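Local structure of charybdin (Charybdis maritima, 2B7U) at residues 8-13 with 29-34; 171-176 with 191-196. The protein belongs to the ribosome-inactivating protein family, whose fold joins an N-terminal mixed beta-sheet to a mostly helical remainder. All blocks are in the same frame, centred on the assembly; numbering follows the deposited sequence. Where two conformers were deposited one is given.

Overall arrangement
Both contacts are small and largely apolar, and each pairs segments close in sequence: contact 1 lays helix 21-35 over the edge strand 7-15 of the N-terminal mixed sheet, and contact 2 packs helix 172-180 against helix 192-199 in the helical part of the chain. They follow one another along the chain, with centres about 21 Å apart, yet they touch. Arg32, on helix 21-35, reaches the start of helix 172-180, its NH1 lying 3.7 Å from CB of Ala175. Contact 2 also has a ligand beside it, a MES molecule, probably from the crystallisation liquor, about 3 Å from the side chain of Asp173.

Contact 1: residues 8-13 with 29-34; sequences VKFTVE and KNLRRS
Phe10 overlaps Ser34 with one face of its ring. CB of Ser34 sits over that face, 4.1 Å from the Phe10 ring centroid and 25° off the ring normal, as a CH-pi contact offset toward the rim. The nearest ring atom is CZ, 3.7 Å from Ser34 CB, while CE2 comes equally near the backbone O of the same serine. Leu31 meets the ring differently: its CD1 methyl lies at the edge, in the ring plane, 4.0 Å from Phe10 CE1. The same methyl also receives Val12, whose CG2 stops 4.1 Å from Leu31 CD1, so that one branch of the leucine serves two strand residues. Leu31 reaches them with CG opposite the backbone N (chi1 178°) and crosses both Phe10 and Val12 at about a right angle.

Phe10 and Val12 are two apart on the strand and both point toward the helix, which runs antiparallel to the strand with the segment axes 10.5 Å apart. Strand 7-15 is the outermost strand of the mixed sheet within this chain, and its backbone bonds to strand 56-64. On that neighbouring strand Phe58 meets the Phe10 ring with its plane nearly parallel and also touches Leu31, extending the apolar layer under helix 21-35.

Between these two segments, helix meets strand through dispersion and one CH-pi contact, and Phe27 and Leu35 of helix 21-35 add to the same layer; the fit here probably depends on shape more than on polar pairing.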
loop_
_atom_site.group_PDB
_atom_site.type_symbol
_atom_site.label_atom_id
_atom_site.label_comp_id
_atom_site.label_asym_id
_atom_site.label_seq_id
_atom_site.Cartn_x
_atom_site.Cartn_y
_atom_site.Cartn_z
ATOM N N VAL A 8 7.228 10.865 -10.757
ATOM C CA VAL A 8 7.614 9.476 -10.520
ATOM C C VAL A 8 9.068 9.436 -10.067
ATOM O O VAL A 8 9.987 9.570 -10.880
ATOM C CB VAL A 8 7.385 8.594 -11.756
ATOM C CG1 VAL A 8 7.890 9.252 -12.978
ATOM C CG2 VAL A 8 8.011 7.206 -11.575
ATOM N N LYS A 9 9.265 9.287 -8.764
ATOM C CA LYS A 9 10.601 9.263 -8.172
ATOM C C LYS A 9 11.443 8.066 -8.619
ATOM O O LYS A 9 12.660 8.207 -8.822
ATOM C CB LYS A 9 10.518 9.270 -6.638
ATOM C CG LYS A 9 9.853 10.515 -5.965
ATOM C CD LYS A 9 9.965 11.738 -6.830
ATOM C CE LYS A 9 9.806 13.059 -6.080
ATOM N NZ LYS A 9 10.541 14.174 -6.794
ATOM N N PHE A 10 10.807 6.908 -8.787
ATOM C CA PHE A 10 11.515 5.695 -9.194
ATOM C C PHE A 10 10.498 4.674 -9.688
ATOM O O PHE A 10 9.278 4.848 -9.487
ATOM C CB PHE A 10 12.364 5.132 -8.032
ATOM C CG PHE A 10 11.555 4.638 -6.851
ATOM C CD1 PHE A 10 11.083 3.338 -6.816
ATOM C CD2 PHE A 10 11.277 5.470 -5.768
ATOM C CE1 PHE A 10 10.321 2.881 -5.766
ATOM C CE2 PHE A 10 10.518 5.021 -4.721
ATOM C CZ PHE A 10 10.056 3.723 -4.695
ATOM N N THR A 11 11.018 3.637 -10.333
ATOM C CA THR A 11 10.237 2.509 -10.825
ATOM C C THR A 11 10.849 1.212 -10.307
ATOM O O THR A 11 12.085 1.040 -10.328
ATOM C CB THR A 11 10.164 2.489 -12.373
ATOM O OG1 THR A 11 9.568 3.707 -12.856
ATOM C CG2 THR A 11 9.348 1.291 -12.888
ATOM N N VAL A 12 10.001 0.321 -9.820
ATOM C CA VAL A 12 10.408 -1.044 -9.446
ATOM C C VAL A 12 9.610 -2.016 -10.316
ATOM O O VAL A 12 8.459 -1.754 -10.639
ATOM C CB VAL A 12 10.224 -1.374 -7.928
ATOM C CG1 VAL A 12 11.271 -0.633 -7.124
ATOM C CG2 VAL A 12 8.809 -1.028 -7.412
ATOM N N GLU A 13 10.213 -3.148 -10.646
ATOM C CA GLU A 13 9.596 -4.095 -11.566
ATOM C C GLU A 13 9.713 -5.510 -11.016
ATOM O O GLU A 13 10.760 -5.910 -10.517
ATOM C CB GLU A 13 10.237 -3.961 -12.948
ATOM C CG GLU A 13 9.731 -4.946 -13.981
ATOM C CD GLU A 13 10.327 -4.719 -15.368
ATOM O OE1 GLU A 13 11.116 -3.744 -15.544
ATOM O OE2 GLU A 13 10.019 -5.518 -16.289
ATOM N N LYS A 29 11.024 -5.937 0.851
ATOM C CA LYS A 29 12.086 -5.350 1.686
ATOM C C LYS A 29 12.828 -4.276 0.901
ATOM O O LYS A 29 13.098 -3.198 1.408
ATOM C CB LYS A 29 13.016 -6.437 2.176
ATOM C CG LYS A 29 12.374 -7.279 3.271
ATOM C CD LYS A 29 13.143 -8.546 3.576
ATOM C CE LYS A 29 14.456 -8.293 4.269
ATOM N NZ LYS A 29 15.247 -9.526 4.546
ATOM N N ASN A 30 13.139 -4.560 -0.360
ATOM C CA ASN A 30 13.805 -3.568 -1.191
ATOM C C ASN A 30 12.936 -2.349 -1.446
ATOM O O ASN A 30 13.427 -1.220 -1.486
ATOM C CB ASN A 30 14.276 -4.186 -2.515
ATOM C CG ASN A 30 15.384 -5.187 -2.321
ATOM O OD1 ASN A 30 16.099 -5.145 -1.326
ATOM N ND2 ASN A 30 15.553 -6.086 -3.287
ATOM N N LEU A 31 11.634 -2.562 -1.613
ATOM C CA LEU A 31 10.726 -1.471 -1.860
ATOM C C LEU A 31 10.656 -0.540 -0.640
ATOM O O LEU A 31 10.637 0.673 -0.770
ATOM C CB LEU A 31 9.351 -2.015 -2.215
ATOM C CG LEU A 31 8.264 -0.982 -2.469
ATOM C CD1 LEU A 31 8.703 0.064 -3.499
ATOM C CD2 LEU A 31 6.974 -1.632 -2.871
ATOM N N ARG A 32 10.619 -1.116 0.552
ATOM C CA ARG A 32 10.660 -0.302 1.774
ATOM C C ARG A 32 11.900 0.592 1.855
ATOM O O ARG A 32 11.820 1.770 2.224
ATOM C CB ARG A 32 10.577 -1.198 2.992
ATOM C CG ARG A 32 9.257 -1.864 3.208
ATOM C CD ARG A 32 9.357 -2.945 4.226
ATOM N NE ARG A 32 8.097 -3.633 4.503
ATOM C CZ ARG A 32 8.037 -4.860 5.037
ATOM N NH1 ARG A 32 6.872 -5.439 5.253
ATOM N NH2 ARG A 32 9.150 -5.515 5.382
ATOM N N ARG A 33 13.046 0.026 1.511
ATOM C CA ARG A 33 14.269 0.789 1.482
ATOM C C ARG A 33 14.204 1.916 0.444
ATOM O O ARG A 33 14.676 3.011 0.707
ATOM C CB ARG A 33 15.435 -0.146 1.185
ATOM C CG ARG A 33 16.751 0.513 1.166
ATOM C CD ARG A 33 17.753 -0.482 0.623
ATOM N NE ARG A 33 18.869 -0.746 1.523
ATOM C CZ ARG A 33 20.154 -0.646 1.199
ATOM N NH1 ARG A 33 21.072 -0.933 2.106
ATOM N NH2 ARG A 33 20.537 -0.264 -0.017
ATOM N N SER A 34 13.624 1.636 -0.724
ATOM C CA SER A 34 13.514 2.611 -1.815
ATOM C C SER A 34 12.612 3.760 -1.420
ATOM O O SER A 34 12.813 4.888 -1.847
ATOM C CB SER A 34 12.959 1.983 -3.086
ATOM O OG SER A 34 13.898 1.071 -3.654
#

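Contact 2: residues 171-176 with 191-196; sequences FVDIAN and PQWMQN
Met194 meets both Asp173 and Ile174, and these three residues account for most of the surface buried here. The methionine side chain leaves its helix with CG opposite the carbonyl carbon and then runs extended, which carries its methyl across to the facing helix. There CE lies 3.6 Å from the backbone O of Asp173 and 4.1 Å from its CB. One bond back, SD rests 4.0 Å from CG1 of Ile174. The two side chains slide past each other in opposite directions: Ile174 CG1 also lies beside Met194 CB, and its CD1 continues toward the methionine backbone, coming to 4.1 Å from Met194 O.

Asp173 has a second neighbour in Trp193. OD2 stands at the edge of the indole, in its plane, 3.9 Å from CH2, and the carboxylate is turned 60° from the ring. Such an edge-on approach sets the carboxylate against the ring's hydrogen-bearing rim, and is probably mildly favourable electrostatically. The other carboxylate oxygen, OD1, is hydrogen-bonded to N4 of the bound MES, so Asp173 faces both apolar packing and a polar ligand. Within helix 192-199, CG of Met194 lies 3.7 Å above the centre of the indole plane, bracing the tryptophan from one face.

Helices 172-180 and 192-199 meet through their first turns; the axes of their segments 172-176 and 192-196 cross at -139° and pass 10.7 Å apart. His177 and Glu199, further along the two helices, continue the packing against Met194 and Ile174 respectively. Beyond the pair, Phe239 touches Asp173, and Tyr226, between strands 223-225 and 228-230, stacks on Trp193.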
loop_
_atom_site.group_PDB
_atom_site.type_symbol
_atom_site.label_atom_id
_atom_site.label_comp_id
_atom_site.label_asym_id
_atom_site.label_seq_id
_atom_site.Cartn_x
_atom_site.Cartn_y
_atom_site.Cartn_z
ATOM N N PHE A 171 2.992 -3.473 6.551
ATOM C CA PHE A 171 2.942 -4.351 7.736
ATOM C C PHE A 171 3.721 -5.634 7.587
ATOM O O PHE A 171 3.512 -6.390 6.647
ATOM C CB PHE A 171 1.497 -4.695 8.086
ATOM C CG PHE A 171 0.711 -3.516 8.612
ATOM C CD1 PHE A 171 0.898 -3.096 9.915
ATOM C CD2 PHE A 171 -0.172 -2.840 7.809
ATOM C CE1 PHE A 171 0.176 -2.014 10.389
ATOM C CE2 PHE A 171 -0.886 -1.751 8.281
ATOM C CZ PHE A 171 -0.716 -1.350 9.574
ATOM N N VAL A 172 4.606 -5.882 8.540
ATOM C CA VAL A 172 5.406 -7.096 8.587
ATOM C C VAL A 172 4.573 -8.362 8.502
ATOM O O VAL A 172 4.904 -9.272 7.728
ATOM C CB VAL A 172 6.280 -7.091 9.890
ATOM C CG1 VAL A 172 7.031 -8.413 10.060
ATOM C CG2 VAL A 172 7.247 -5.883 9.846
ATOM N N ASP A 173 3.512 -8.435 9.289
ATOM C CA ASP A 173 2.728 -9.684 9.422
ATOM C C ASP A 173 1.956 -9.969 8.133
ATOM O O ASP A 173 1.694 -11.135 7.803
ATOM C CB ASP A 173 1.755 -9.598 10.599
ATOM C CG ASP A 173 2.462 -9.590 11.931
ATOM O OD1 ASP A 173 3.195 -10.562 12.202
ATOM O OD2 ASP A 173 2.306 -8.606 12.679
ATOM N N ILE A 174 1.585 -8.912 7.417
ATOM C CA ILE A 174 0.863 -9.034 6.142
ATOM C C ILE A 174 1.819 -9.543 5.060
ATOM O O ILE A 174 1.489 -10.511 4.340
ATOM C CB ILE A 174 0.141 -7.725 5.747
ATOM C CG1 ILE A 174 -0.904 -7.389 6.813
ATOM C CG2 ILE A 174 -0.548 -7.874 4.407
ATOM C CD1 ILE A 174 -1.691 -6.134 6.564
ATOM N N ALA A 175 3.007 -8.934 4.948
ATOM C CA ALA A 175 4.036 -9.436 4.036
ATOM C C ALA A 175 4.343 -10.904 4.298
ATOM O O ALA A 175 4.417 -11.702 3.355
ATOM C CB ALA A 175 5.299 -8.646 4.116
ATOM N N ASN A 176 4.504 -11.255 5.563
ATOM C CA ASN A 176 4.783 -12.663 5.938
ATOM C C ASN A 176 3.661 -13.576 5.484
ATOM O O ASN A 176 3.902 -14.659 4.910
ATOM C CB ASN A 176 4.989 -12.820 7.450
ATOM C CG ASN A 176 6.316 -12.272 7.928
ATOM O OD1 ASN A 176 7.220 -12.042 7.128
ATOM N ND2 ASN A 176 6.441 -12.078 9.242
ATOM N N PRO A 191 -6.445 -12.727 6.900
ATOM C CA PRO A 191 -7.104 -12.831 8.201
ATOM C C PRO A 191 -7.789 -11.524 8.589
ATOM O O PRO A 191 -7.249 -10.462 8.336
ATOM C CB PRO A 191 -5.952 -13.147 9.156
ATOM C CG PRO A 191 -4.909 -13.765 8.287
ATOM C CD PRO A 191 -5.012 -13.059 6.999
ATOM N N GLN A 192 -8.964 -11.609 9.204
ATOM C CA GLN A 192 -9.736 -10.413 9.540
ATOM C C GLN A 192 -8.954 -9.469 10.457
ATOM O O GLN A 192 -9.074 -8.247 10.342
ATOM C CB GLN A 192 -11.090 -10.786 10.175
ATOM C CG GLN A 192 -12.068 -9.604 10.237
ATOM C CD GLN A 192 -13.512 -10.034 10.486
ATOM O OE1 GLN A 192 -14.458 -9.377 10.027
ATOM N NE2 GLN A 192 -13.686 -11.121 11.222
ATOM N N TRP A 193 -8.139 -10.011 11.359
ATOM C CA TRP A 193 -7.394 -9.149 12.274
ATOM C C TRP A 193 -6.397 -8.260 11.525
ATOM O O TRP A 193 -6.126 -7.116 11.923
ATOM C CB TRP A 193 -6.716 -9.957 13.371
ATOM C CG TRP A 193 -5.466 -10.711 13.030
ATOM C CD1 TRP A 193 -5.375 -12.023 12.629
ATOM C CD2 TRP A 193 -4.130 -10.221 13.106
ATOM N NE1 TRP A 193 -4.054 -12.362 12.449
ATOM C CE2 TRP A 193 -3.270 -11.277 12.743
ATOM C CE3 TRP A 193 -3.570 -8.991 13.448
ATOM C CZ2 TRP A 193 -1.887 -11.129 12.712
ATOM C CZ3 TRP A 193 -2.196 -8.860 13.426
ATOM C CH2 TRP A 193 -1.376 -9.917 13.056
ATOM N N MET A 194 -5.834 -8.794 10.443
ATOM C CA MET A 194 -4.922 -8.016 9.599
ATOM C C MET A 194 -5.670 -6.906 8.860
ATOM O O MET A 194 -5.138 -5.809 8.680
ATOM C CB MET A 194 -4.169 -8.925 8.630
ATOM C CG MET A 194 -3.226 -9.836 9.331
ATOM S SD MET A 194 -2.249 -10.856 8.217
ATOM C CE MET A 194 -1.427 -11.888 9.437
ATOM N N GLN A 195 -6.892 -7.157 8.422
ATOM C CA GLN A 195 -7.713 -6.065 7.880
ATOM C C GLN A 195 -8.068 -5.010 8.944
ATOM O O GLN A 195 -7.828 -3.792 8.798
ATOM C CB GLN A 195 -8.998 -6.630 7.279
ATOM C CG GLN A 195 -9.881 -5.546 6.687
ATOM C CD GLN A 195 -11.247 -6.056 6.339
ATOM O OE1 GLN A 195 -11.959 -6.590 7.190
ATOM N NE2 GLN A 195 -11.630 -5.895 5.093
ATOM N N ASN A 196 -8.626 -5.457 10.054
ATOM C CA ASN A 196 -9.261 -4.540 10.980
ATOM C C ASN A 196 -8.340 -3.937 12.031
ATOM O O ASN A 196 -8.543 -2.785 12.506
ATOM C CB ASN A 196 -10.394 -5.251 11.709
ATOM C CG ASN A 196 -11.533 -5.650 10.811
ATOM O OD1 ASN A 196 -12.356 -6.498 11.185
ATOM N ND2 ASN A 196 -11.620 -5.039 9.647
#